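Local coordinates for protein glutamate receptor 1 (Adineta vaga, PDB 4IO2) that binds glutamate through its ligand-binding domain and probably opens an ion channel in response, as other ionotropic glutamate receptors do, at residues 131-136 and 172-178; 166-170 and 192-196. All coordinates share one frame; numbering follows the deposited sequence.

Contact 1 (131-136 and 172-178); sequences NRIGIR and GIIDVSF. With GLU (glutamic acid), chain E.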
loop_
_atom_site.group_PDB
_atom_site.type_symbol
_atom_site.label_atom_id
_atom_site.label_comp_id
_atom_site.label_asym_id
_atom_site.label_seq_id
_atom_site.Cartn_x
_atom_site.Cartn_y
_atom_site.Cartn_z
ATOM N N ASN A 131 20.801 -10.811 22.353
ATOM C CA ASN A 131 20.979 -9.564 23.092
ATOM C C ASN A 131 21.861 -8.497 22.419
ATOM O O ASN A 131 22.098 -7.402 22.982
ATOM C CB ASN A 131 21.527 -9.783 24.441
ATOM C CG ASN A 131 21.219 -8.638 25.367
ATOM O OD1 ASN A 131 20.115 -8.149 25.421
ATOM N ND2 ASN A 131 22.166 -8.293 26.168
ATOM N N ARG A 132 22.404 -8.826 21.241
ATOM C CA ARG A 132 23.033 -7.784 20.446
ATOM C C ARG A 132 22.176 -7.263 19.299
ATOM O O ARG A 132 22.628 -6.442 18.487
ATOM C CB ARG A 132 24.401 -8.254 19.993
ATOM C CG ARG A 132 25.319 -8.476 21.241
ATOM C CD ARG A 132 26.828 -8.535 21.031
ATOM N NE ARG A 132 27.315 -7.310 20.395
ATOM C CZ ARG A 132 27.714 -6.192 21.009
ATOM N NH1 ARG A 132 27.744 -6.066 22.308
ATOM N NH2 ARG A 132 28.064 -5.154 20.265
ATOM N N ILE A 133 20.930 -7.741 19.276
ATOM C CA ILE A 133 19.913 -7.131 18.429
ATOM C C ILE A 133 19.017 -6.176 19.255
ATOM O O ILE A 133 18.277 -6.633 20.100
ATOM C CB ILE A 133 19.083 -8.245 17.760
ATOM C CG1 ILE A 133 19.998 -9.245 17.021
ATOM C CG2 ILE A 133 18.015 -7.631 16.826
ATOM C CD1 ILE A 133 19.284 -10.497 16.630
ATOM N N GLY A 134 19.113 -4.854 19.047
ATOM C CA GLY A 134 18.292 -3.892 19.787
ATOM C C GLY A 134 16.957 -3.666 19.083
ATOM O O GLY A 134 16.898 -3.575 17.865
ATOM N N ILE A 135 15.884 -3.670 19.862
ATOM C CA ILE A 135 14.553 -3.443 19.331
ATOM C C ILE A 135 13.811 -2.409 20.179
ATOM O O ILE A 135 13.716 -2.534 21.373
ATOM C CB ILE A 135 13.741 -4.763 19.276
ATOM C CG1 ILE A 135 14.369 -5.808 18.319
ATOM C CG2 ILE A 135 12.254 -4.467 18.910
ATOM C CD1 ILE A 135 14.243 -5.563 16.868
ATOM N N ARG A 136 13.271 -1.378 19.527
ATOM C CA ARG A 136 12.405 -0.403 20.192
ATOM C C ARG A 136 11.047 -1.002 20.552
ATOM O O ARG A 136 10.264 -1.441 19.700
ATOM C CB ARG A 136 12.228 0.838 19.324
ATOM C CG ARG A 136 13.485 1.672 19.194
ATOM C CD ARG A 136 13.326 2.730 18.110
ATOM N NE ARG A 136 13.363 2.091 16.782
ATOM C CZ ARG A 136 12.781 2.519 15.692
ATOM N NH1 ARG A 136 11.986 3.602 15.742
ATOM N NH2 ARG A 136 12.983 1.890 14.549
ATOM N N GLY A 172 28.661 0.491 20.915
ATOM C CA GLY A 172 29.009 -0.909 20.771
ATOM C C GLY A 172 28.251 -1.860 21.674
ATOM O O GLY A 172 28.654 -3.015 21.876
ATOM N N ILE A 173 27.079 -1.424 22.160
ATOM C CA ILE A 173 26.276 -2.260 23.040
ATOM C C ILE A 173 25.419 -3.223 22.216
ATOM O O ILE A 173 25.144 -4.345 22.635
ATOM C CB ILE A 173 25.335 -1.407 23.888
ATOM C CG1 ILE A 173 26.143 -0.515 24.822
ATOM C CG2 ILE A 173 24.393 -2.271 24.707
ATOM C CD1 ILE A 173 25.342 0.599 25.450
ATOM N N ILE A 174 24.940 -2.754 21.069
ATOM C CA ILE A 174 24.278 -3.642 20.123
ATOM C C ILE A 174 24.966 -3.568 18.771
ATOM O O ILE A 174 25.713 -2.608 18.485
ATOM C CB ILE A 174 22.763 -3.271 19.979
ATOM C CG1 ILE A 174 22.598 -1.791 19.571
ATOM C CG2 ILE A 174 22.062 -3.571 21.290
ATOM C CD1 ILE A 174 21.093 -1.372 19.369
ATOM N N ASP A 175 24.743 -4.568 17.940
ATOM C CA ASP A 175 25.316 -4.564 16.588
ATOM C C ASP A 175 24.318 -4.149 15.528
ATOM O O ASP A 175 24.729 -3.659 14.477
ATOM C CB ASP A 175 25.880 -5.953 16.250
ATOM C CG ASP A 175 27.078 -6.331 17.109
ATOM O OD1 ASP A 175 27.916 -5.438 17.380
ATOM O OD2 ASP A 175 27.080 -7.501 17.558
ATOM N N VAL A 176 23.014 -4.366 15.764
ATOM C CA VAL A 176 21.996 -4.037 14.774
ATOM C C VAL A 176 20.737 -3.581 15.485
ATOM O O VAL A 176 20.483 -3.912 16.642
ATOM C CB VAL A 176 21.639 -5.224 13.855
ATOM C CG1 VAL A 176 22.812 -5.671 13.017
ATOM C CG2 VAL A 176 21.099 -6.401 14.693
ATOM N N SER A 177 19.923 -2.809 14.768
ATOM C CA SER A 177 18.502 -2.657 15.108
ATOM C C SER A 177 17.711 -2.638 13.800
ATOM O O SER A 177 18.286 -2.851 12.717
ATOM C CB SER A 177 18.274 -1.381 15.916
ATOM O OG SER A 177 16.938 -1.338 16.445
ATOM N N PHE A 178 16.377 -2.453 13.895
ATOM C CA PHE A 178 15.498 -2.366 12.728
ATOM C C PHE A 178 14.921 -0.960 12.718
ATOM O O PHE A 178 14.670 -0.368 13.783
ATOM C CB PHE A 178 14.286 -3.302 12.873
ATOM C CG PHE A 178 14.592 -4.779 12.966
ATOM C CD1 PHE A 178 15.802 -5.294 12.558
ATOM C CD2 PHE A 178 13.629 -5.655 13.462
ATOM C CE1 PHE A 178 16.054 -6.649 12.652
ATOM C CE2 PHE A 178 13.861 -7.002 13.529
ATOM C CZ PHE A 178 15.085 -7.496 13.133
HETATM N N GLU E . 6.316 2.712 11.989
HETATM C CA GLU E . 6.707 2.053 13.239
HETATM C C GLU E . 5.467 1.638 14.027
HETATM O O GLU E . 4.348 2.107 13.693
HETATM C CB GLU E . 7.589 2.941 14.121
HETATM C CG GLU E . 8.888 3.451 13.484
HETATM C CD GLU E . 9.964 2.394 13.240
HETATM O OE1 GLU E . 9.786 1.260 13.681
HETATM O OE2 GLU E . 11.028 2.746 12.664
HETATM O OXT GLU E . 5.603 0.830 14.975
HETATM O O HOH W 1 24.162 -6.440 24.226
HETATM O O HOH W 2 28.756 -4.781 24.291
HETATM O O HOH W 3 14.025 -0.812 16.751
#

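Contact 2 (166-170 and 192-196); sequences YDSLL and YCNLT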
loop_
_atom_site.group_PDB
_atom_site.type_symbol
_atom_site.label_atom_id
_atom_site.label_comp_id
_atom_site.label_asym_id
_atom_site.label_seq_id
_atom_site.Cartn_x
_atom_site.Cartn_y
_atom_site.Cartn_z
ATOM N N TYR A 166 20.315 4.835 18.498
ATOM C CA TYR A 166 21.531 5.404 17.895
ATOM C C TYR A 166 22.702 5.301 18.871
ATOM O O TYR A 166 23.801 4.844 18.516
ATOM C CB TYR A 166 21.325 6.877 17.486
ATOM C CG TYR A 166 20.121 7.158 16.613
ATOM C CD1 TYR A 166 19.786 6.329 15.544
ATOM C CD2 TYR A 166 19.289 8.227 16.882
ATOM C CE1 TYR A 166 18.701 6.603 14.747
ATOM C CE2 TYR A 166 18.190 8.508 16.085
ATOM C CZ TYR A 166 17.887 7.685 15.035
ATOM O OH TYR A 166 16.778 7.949 14.266
ATOM N N ASP A 167 22.464 5.703 20.110
ATOM C CA ASP A 167 23.538 5.716 21.113
ATOM C C ASP A 167 24.068 4.308 21.413
ATOM O O ASP A 167 25.274 4.114 21.614
ATOM C CB ASP A 167 23.042 6.362 22.394
ATOM C CG ASP A 167 22.754 7.848 22.228
ATOM O OD1 ASP A 167 23.122 8.418 21.197
ATOM O OD2 ASP A 167 22.147 8.453 23.131
ATOM N N SER A 168 23.200 3.312 21.423
ATOM C CA SER A 168 23.628 1.960 21.746
ATOM C C SER A 168 24.458 1.346 20.613
ATOM O O SER A 168 25.381 0.591 20.857
ATOM C CB SER A 168 22.419 1.079 22.046
ATOM O OG SER A 168 21.756 1.543 23.197
ATOM N N LEU A 169 24.098 1.659 19.372
ATOM C CA LEU A 169 24.925 1.271 18.254
ATOM C C LEU A 169 26.279 1.965 18.331
ATOM O O LEU A 169 27.311 1.307 18.236
ATOM C CB LEU A 169 24.228 1.652 16.955
ATOM C CG LEU A 169 23.135 0.664 16.544
ATOM C CD1 LEU A 169 22.283 1.297 15.442
ATOM C CD2 LEU A 169 23.735 -0.669 16.111
ATOM N N LEU A 170 26.286 3.266 18.530
ATOM C CA LEU A 170 27.565 3.987 18.502
ATOM C C LEU A 170 28.444 3.589 19.676
ATOM O O LEU A 170 29.664 3.734 19.586
ATOM C CB LEU A 170 27.309 5.481 18.510
ATOM C CG LEU A 170 26.692 6.012 17.224
ATOM C CD1 LEU A 170 26.306 7.451 17.438
ATOM C CD2 LEU A 170 27.628 5.912 16.011
ATOM N N TYR A 192 23.288 11.011 11.246
ATOM C CA TYR A 192 24.259 10.031 11.732
ATOM C C TYR A 192 25.034 9.413 10.589
ATOM O O TYR A 192 24.711 8.315 10.129
ATOM C CB TYR A 192 23.569 8.944 12.556
ATOM C CG TYR A 192 23.075 9.455 13.872
ATOM C CD1 TYR A 192 23.898 9.505 14.963
ATOM C CD2 TYR A 192 21.775 9.889 14.023
ATOM C CE1 TYR A 192 23.441 9.975 16.168
ATOM C CE2 TYR A 192 21.316 10.356 15.225
ATOM C CZ TYR A 192 22.160 10.416 16.279
ATOM O OH TYR A 192 21.712 10.893 17.477
ATOM N N CYS A 193 26.070 10.134 10.158
ATOM C CA CYS A 193 26.799 9.788 8.965
ATOM C C CYS A 193 27.638 8.514 9.142
ATOM O O CYS A 193 28.077 7.937 8.151
ATOM C CB CYS A 193 27.674 10.979 8.547
ATOM S SG CYS A 193 26.727 12.528 8.238
ATOM N N ASN A 194 27.842 8.072 10.383
ATOM C CA ASN A 194 28.612 6.860 10.655
ATOM C C ASN A 194 27.760 5.633 10.989
ATOM O O ASN A 194 28.249 4.583 11.436
ATOM C CB ASN A 194 29.623 7.111 11.789
ATOM C CG ASN A 194 30.620 8.197 11.450
ATOM O OD1 ASN A 194 31.098 8.305 10.304
ATOM N ND2 ASN A 194 30.967 9.000 12.457
ATOM N N LEU A 195 26.461 5.774 10.793
ATOM C CA LEU A 195 25.542 4.637 10.835
ATOM C C LEU A 195 25.141 4.367 9.392
ATOM O O LEU A 195 25.231 5.264 8.566
ATOM C CB LEU A 195 24.286 4.950 11.690
ATOM C CG LEU A 195 24.558 5.177 13.169
ATOM C CD1 LEU A 195 23.271 5.410 13.936
ATOM C CD2 LEU A 195 25.311 4.028 13.829
ATOM N N THR A 196 24.666 3.159 9.103
ATOM C CA THR A 196 24.299 2.761 7.744
ATOM C C THR A 196 23.237 1.647 7.751
ATOM O O THR A 196 22.892 1.111 8.811
ATOM C CB THR A 196 25.547 2.329 6.931
ATOM O OG1 THR A 196 25.231 2.330 5.525
ATOM C CG2 THR A 196 26.072 0.959 7.379
#

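Contact 1 (131-136 and 172-178)
A single water donates hydrogen bonds to the backbone oxygens of both Asn131 and Ile173, bridging the outer end of the contact. Arg132 then does the heavy polar work. A bend at chi3 (58°) turns its guanidinium back over the other segment, where it takes Asp175 side-on: NE reaches OD2 at 2.9 Å and NH2 reaches OD1, also at 2.9 Å. Both acceptors lie in the guanidinium plane, yet they are met from above the carboxylate plane, since the two planes stand 55° apart. NH2 also donates to Gly172 O at 2.7 Å, so it is gripped by two acceptors; Gly172 itself ends the preceding helix in a Schellman motif. Asp175 OD1 has a second salt-bridge partner in Arg112, which would probably stabilise the carboxylate's negative charge. The backbone of Arg132 accepts from Asp175 N and, weakly, from Val176 N.

Ile133 pairs with Val176 in a single parallel beta bridge, part of the second lobe of the clamshell ligand-binding domain, and their side chains lie side by side. Gly134 completes the bridge, its N bonded to Val176 O at 2.9 Å. The CG1 branch of Ile174, squeezed between its own backbone N and carbonyl carbon (chi1 56°), carries CD1 across to the glycine CA, where any side chain would collide with it. Ser177 OG donates to Gly134 O at 2.6 Å, from above the carbonyl plane. Ile135 lays CD1 over the face of the Phe178 ring, a CH-pi contact 3.9 Å from the centroid. Arg136 reaches the binding cleft: its NH2 sits on a lone pair of Phe178 O at 2.9 Å. Arg136 NH2 also donates to OE2 of the bound glutamate (GLU) at 2.8 Å.

Contact 2 (166-170 and 192-196)
The last turn of helix 162-170 faces the type I beta turn running from Tyr192 to Leu195, with Leu170 CA 8.0 Å from Leu195 CA and no hydrogen bond passing between the two backbones. What joins them is apolar. Tyr166 and Tyr192 meet first, crossing at about a right angle as side chains while their ring planes are inclined by only 33°, an oblique pairing with centroids 4.5 Å apart. Tyr192 CE2 lies over one face of the Tyr166 ring toward its rim, 3.4 Å from Tyr166 CD2. Tyr166 CB also rests over the Tyr192 ring, a CH-pi contact 4.1 Å from the centroid. Tyr192 gets there because its CG is anti to its carbonyl carbon (chi1 -70°), sending the ring out across the helix until OH bonds to Gln163, nearly a turn before Tyr166.

Leu170 comes up obliquely on the same tyrosine, its CD1 4.0 Å from Tyr192 CD1, and sends its other branch elsewhere, CD2 lying 3.7 Å from Leu195 CD2. Leu195 in turn splits its two methyls: CD2 also touches Leu169 CB, while CD1 packs 3.9 Å from Tyr166 CD1. With an alanine in place of Tyr192, the face of Tyr166 and the CD1 of Leu170 would probably lose their cover, and Gln163 its hydroxyl partner.

Val187 of helix 181-190 touches both tyrosines, and Thr188 of that helix touches Leu195. On the far side of the turn, Cys193 forms a disulfide with Cys247 near the C terminus, and Thr196 is hydrogen-bonded through its backbone to Met111 of strand 103-112, against which strand 195-198 runs antiparallel; Leu169, on the helix, packs on Leu110 of that same strand.

Going from the N terminus, residues 131-136 come first and find their partner only after helix 140-148, strand 157-159 and helix 162-170, where contact 1 closes a loop of 35 residues. Contact 2 opens inside that loop, at 166-170, and closes beyond it at 192-196, after strand 177-180 and helix 181-190; the two loops therefore cross rather than nest. Their junction is the end of helix 162-170: Ile173 N probably bonds to Ser168 O, and Leu169 CD2 packs on the backbone of Ile174 and Asp175. Strands 177-180 and 195-198 both pair with strand 103-112; contact 1 ties the parallel pair 134-136 and 157-159 to that sheet, and contact 2 ties the end of helix 162-170 to it.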